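Local atomic coordinates of mercuric reductase (Metallosphaera sedula, PDB entry 4YWO), a protein that probably reduces mercuric ions to elemental mercury with electrons from NADPH, working as a homodimeric FAD-dependent oxidoreductase. Residues K364-M375 with R387-N397. Numbering follows the deposited sequence. Where two conformers were deposited one is given.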
loop_
_atom_site.group_PDB
_atom_site.type_symbol
_atom_site.label_atom_id
_atom_site.label_comp_id
_atom_site.label_asym_id
_atom_site.label_seq_id
_atom_site.Cartn_x
_atom_site.Cartn_y
_atom_site.Cartn_z
ATOM N N LYS A 364 11.750 26.620 -9.127
ATOM C CA LYS A 364 12.633 26.252 -10.233
ATOM C C LYS A 364 12.040 26.686 -11.552
ATOM O O LYS A 364 10.890 27.063 -11.623
ATOM C CB LYS A 364 12.811 24.733 -10.276
ATOM C CG LYS A 364 13.464 24.229 -9.027
ATOM C CD LYS A 364 13.444 22.757 -9.096
ATOM C CE LYS A 364 14.207 22.232 -7.932
ATOM N NZ LYS A 364 14.735 20.924 -8.372
ATOM N N GLU A 365 12.814 26.643 -12.633
ATOM C CA GLU A 365 12.237 27.108 -13.892
ATOM C C GLU A 365 11.453 25.946 -14.499
ATOM O O GLU A 365 11.891 24.810 -14.415
ATOM C CB GLU A 365 13.349 27.594 -14.817
ATOM C CG GLU A 365 14.148 28.732 -14.200
ATOM C CD GLU A 365 15.112 29.369 -15.184
ATOM O OE1 GLU A 365 15.699 28.619 -16.014
ATOM O OE2 GLU A 365 15.269 30.618 -15.119
ATOM N N GLY A 366 10.301 26.211 -15.082
ATOM C CA GLY A 366 9.526 25.134 -15.644
ATOM C C GLY A 366 8.052 25.390 -15.427
ATOM O O GLY A 366 7.680 26.267 -14.696
ATOM N N GLU A 367 7.225 24.677 -16.145
ATOM C CA GLU A 367 5.788 24.836 -16.056
ATOM C C GLU A 367 5.294 23.898 -14.912
ATOM O O GLU A 367 5.391 22.679 -15.074
ATOM C CB GLU A 367 5.121 24.407 -17.365
ATOM C CG GLU A 367 5.388 25.333 -18.569
ATOM C CD GLU A 367 4.332 25.208 -19.667
ATOM O OE1 GLU A 367 4.414 25.954 -20.676
ATOM O OE2 GLU A 367 3.391 24.383 -19.519
ATOM N N VAL A 368 4.770 24.478 -13.834
ATOM C CA VAL A 368 4.365 23.643 -12.650
ATOM C C VAL A 368 2.865 23.566 -12.566
ATOM O O VAL A 368 2.206 24.578 -12.708
ATOM C CB VAL A 368 5.022 24.153 -11.393
ATOM C CG1 VAL A 368 4.503 23.444 -10.113
ATOM C CG2 VAL A 368 6.503 24.011 -11.455
ATOM N N GLU A 369 2.287 22.354 -12.371
ATOM C CA GLU A 369 0.910 22.205 -11.992
ATOM C C GLU A 369 0.819 21.389 -10.682
ATOM O O GLU A 369 1.702 20.566 -10.400
ATOM C CB GLU A 369 0.087 21.561 -13.064
ATOM C CG GLU A 369 0.077 22.275 -14.425
ATOM C CD GLU A 369 -0.896 21.632 -15.409
ATOM O OE1 GLU A 369 -0.420 20.994 -16.393
ATOM O OE2 GLU A 369 -2.136 21.714 -15.195
ATOM N N ALA A 370 -0.228 21.587 -9.963
ATOM C CA ALA A 370 -0.456 20.802 -8.746
ATOM C C ALA A 370 -1.929 20.578 -8.539
ATOM O O ALA A 370 -2.765 21.473 -8.873
ATOM C CB ALA A 370 0.143 21.480 -7.557
ATOM N N ARG A 371 -2.334 19.456 -7.925
ATOM C CA ARG A 371 -3.712 19.210 -7.594
ATOM C C ARG A 371 -3.729 18.527 -6.241
ATOM O O ARG A 371 -2.810 17.732 -5.879
ATOM C CB ARG A 371 -4.457 18.356 -8.605
ATOM C CG ARG A 371 -4.574 18.854 -10.026
ATOM C CD ARG A 371 -5.565 20.035 -10.047
ATOM N NE ARG A 371 -5.719 20.561 -11.427
ATOM C CZ ARG A 371 -4.904 21.388 -12.029
ATOM N NH1 ARG A 371 -3.902 21.961 -11.455
ATOM N NH2 ARG A 371 -5.164 21.767 -13.289
ATOM N N VAL A 372 -4.821 18.749 -5.540
ATOM C CA VAL A 372 -5.074 18.094 -4.252
ATOM C C VAL A 372 -6.437 17.439 -4.276
ATOM O O VAL A 372 -7.453 18.074 -4.612
ATOM C CB VAL A 372 -5.067 19.087 -3.066
ATOM C CG1 VAL A 372 -5.434 18.377 -1.744
ATOM C CG2 VAL A 372 -3.762 19.840 -2.949
ATOM N N LEU A 373 -6.474 16.144 -4.018
ATOM C CA LEU A 373 -7.659 15.302 -3.928
ATOM C C LEU A 373 -7.956 15.039 -2.425
ATOM O O LEU A 373 -7.080 14.528 -1.678
ATOM C CB LEU A 373 -7.369 13.942 -4.541
ATOM C CG LEU A 373 -8.524 12.934 -4.583
ATOM C CD1 LEU A 373 -9.432 13.195 -5.738
ATOM C CD2 LEU A 373 -7.960 11.492 -4.641
ATOM N N PRO A 374 -9.160 15.326 -1.900
ATOM C CA PRO A 374 -9.477 14.930 -0.533
ATOM C C PRO A 374 -9.613 13.440 -0.363
ATOM O O PRO A 374 -10.253 12.792 -1.226
ATOM C CB PRO A 374 -10.861 15.545 -0.275
ATOM C CG PRO A 374 -11.343 15.982 -1.561
ATOM C CD PRO A 374 -10.305 15.988 -2.599
ATOM N N MET A 375 -9.143 12.894 0.764
ATOM C CA MET A 375 -9.334 11.506 0.989
ATOM C C MET A 375 -10.805 11.094 1.168
ATOM O O MET A 375 -11.180 9.982 0.882
ATOM C CB MET A 375 -8.527 11.200 2.261
ATOM C CG MET A 375 -8.251 9.830 2.594
ATOM S SD MET A 375 -7.495 8.752 1.332
ATOM C CE MET A 375 -5.918 9.291 0.984
ATOM N N ARG A 387 -11.622 8.879 6.534
ATOM C CA ARG A 387 -11.812 9.908 5.531
ATOM C C ARG A 387 -10.892 11.132 5.704
ATOM O O ARG A 387 -10.793 11.890 4.735
ATOM C CB ARG A 387 -13.281 10.430 5.569
ATOM C CG ARG A 387 -14.275 9.347 5.164
ATOM C CD ARG A 387 -15.647 9.946 5.329
ATOM N NE ARG A 387 -16.691 9.244 4.661
ATOM C CZ ARG A 387 -17.334 8.165 5.061
ATOM N NH1 ARG A 387 -16.929 7.434 6.149
ATOM N NH2 ARG A 387 -18.394 7.783 4.284
ATOM N N LEU A 388 -10.196 11.303 6.829
ATOM C CA LEU A 388 -9.289 12.407 7.014
ATOM C C LEU A 388 -8.080 12.267 6.069
ATOM O O LEU A 388 -7.569 11.137 5.899
ATOM C CB LEU A 388 -8.827 12.464 8.450
ATOM C CG LEU A 388 -7.897 13.635 8.760
ATOM C CD1 LEU A 388 -8.039 14.188 10.176
ATOM C CD2 LEU A 388 -6.448 13.296 8.491
ATOM N N GLY A 389 -7.738 13.329 5.393
ATOM C CA GLY A 389 -6.522 13.348 4.602
ATOM C C GLY A 389 -6.673 13.844 3.220
ATOM O O GLY A 389 -7.709 14.377 2.821
ATOM N N PHE A 390 -5.633 13.645 2.450
ATOM C CA PHE A 390 -5.530 14.120 1.113
ATOM C C PHE A 390 -4.424 13.476 0.334
ATOM O O PHE A 390 -3.526 12.841 0.905
ATOM C CB PHE A 390 -5.309 15.675 1.069
ATOM C CG PHE A 390 -3.956 16.089 1.575
ATOM C CD1 PHE A 390 -2.838 16.100 0.736
ATOM C CD2 PHE A 390 -3.712 16.215 2.936
ATOM C CE1 PHE A 390 -1.559 16.364 1.252
ATOM C CE2 PHE A 390 -2.462 16.494 3.444
ATOM C CZ PHE A 390 -1.372 16.539 2.625
ATOM N N VAL A 391 -4.457 13.671 -0.972
ATOM C CA VAL A 391 -3.315 13.303 -1.849
ATOM C C VAL A 391 -3.016 14.537 -2.709
ATOM O O VAL A 391 -3.921 15.095 -3.363
ATOM C CB VAL A 391 -3.560 12.043 -2.712
ATOM C CG1 VAL A 391 -2.336 11.731 -3.487
ATOM C CG2 VAL A 391 -3.871 10.929 -1.806
ATOM N N LYS A 392 -1.755 14.977 -2.690
ATOM C CA LYS A 392 -1.323 16.144 -3.501
ATOM C C LYS A 392 -0.266 15.684 -4.476
ATOM O O LYS A 392 0.677 14.965 -4.109
ATOM C CB LYS A 392 -0.729 17.196 -2.619
ATOM C CG LYS A 392 -0.352 18.495 -3.301
ATOM C CD LYS A 392 -0.022 19.537 -2.198
ATOM C CE LYS A 392 0.110 20.889 -2.788
ATOM N NZ LYS A 392 0.383 21.904 -1.709
ATOM N N MET A 393 -0.408 16.090 -5.714
ATOM C CA MET A 393 0.495 15.712 -6.808
ATOM C C MET A 393 1.034 16.947 -7.480
ATOM O O MET A 393 0.248 17.902 -7.685
ATOM C CB MET A 393 -0.197 14.760 -7.780
ATOM C CG MET A 393 0.653 14.219 -8.971
ATOM S SD MET A 393 -0.204 13.020 -9.956
ATOM C CE MET A 393 -0.018 11.589 -8.910
ATOM N N VAL A 394 2.320 16.977 -7.730
ATOM C CA VAL A 394 2.985 18.115 -8.328
ATOM C C VAL A 394 3.690 17.705 -9.599
ATOM O O VAL A 394 4.377 16.677 -9.618
ATOM C CB VAL A 394 4.025 18.701 -7.383
ATOM C CG1 VAL A 394 4.717 19.916 -7.972
ATOM C CG2 VAL A 394 3.511 18.989 -5.971
ATOM N N THR A 395 3.464 18.443 -10.713
ATOM C CA THR A 395 4.133 18.055 -11.988
ATOM C C THR A 395 4.989 19.227 -12.432
ATOM O O THR A 395 4.705 20.366 -12.110
ATOM C CB THR A 395 3.189 17.684 -13.150
ATOM O OG1 THR A 395 2.373 18.865 -13.482
ATOM C CG2 THR A 395 2.254 16.517 -12.765
ATOM N N MET A 396 6.091 18.939 -13.154
ATOM C CA MET A 396 6.985 20.006 -13.675
ATOM C C MET A 396 7.213 19.559 -15.122
ATOM O O MET A 396 7.654 18.442 -15.382
ATOM C CB MET A 396 8.249 20.042 -12.837
ATOM C CG MET A 396 9.505 20.527 -13.588
ATOM S SD MET A 396 9.227 22.277 -13.592
ATOM C CE MET A 396 10.094 22.479 -12.002
ATOM N N ASN A 397 6.823 20.424 -16.063
ATOM C CA ASN A 397 6.883 20.102 -17.485
ATOM C C ASN A 397 6.188 18.818 -17.871
ATOM O O ASN A 397 6.639 18.053 -18.732
ATOM C CB ASN A 397 8.346 20.193 -17.937
ATOM C CG ASN A 397 8.764 21.616 -17.969
ATOM O OD1 ASN A 397 7.904 22.440 -18.256
ATOM N ND2 ASN A 397 9.987 21.952 -17.514
HETATM O O HOH W 1 3.546 20.404 -15.358
#
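The carbonyl oxygen of Glu367 takes three contacts: the backbone N of Asn397 donates to Glu367 O at 2.8 Å, a water donates to it at 2.9 Å, and Met396 CA adds a CH···O contact. The same water reaches Thr395 OG1, which lies between the backbone N and carbonyl carbon of its own residue (chi1 62°) and packs against Glu369 CB. In one of its two modelled conformers Asn397 answers with its side chain, OD1 accepting from Glu367 N at 3.1 Å. Beyond this end, backbone bonds pair Glu369 with Thr395, Arg371 with Met393 and Leu373 with Val391, and Met375 N closes the ladder on Gly389 O.

Met396 bends back, its SD lying 3.5 Å from Gly366 CA and its CE against Lys364 CB, while Val368 CG2 touches both SD and CE. Farther along this face, Val372 spreads its two methyls: CG1 rests on Phe390 CB, and CG2 lies against the extended aliphatic chain of Lys392, 3.7 Å from its CG. Lys392 NZ continues to salt bridges with Glu214 and Glu216. Just past the strand, Met375 folds at chi2 and chi3, which brings its CE to Val391 CG2 at 3.8 Å, on the face that also carries Leu373 and Met393. There Leu373 and Met393 pack on helix 442-449, and Glu369 OE2 pairs with Arg452 and, at longer range, with Arg371 NH2.

Strand 368-374 thus runs antiparallel to 390-396 as an edge strand, within this chain, of the five-stranded antiparallel sheet, an arrangement characteristic of the C-terminal dimerisation domain of the pyridine nucleotide-disulfide oxidoreductases.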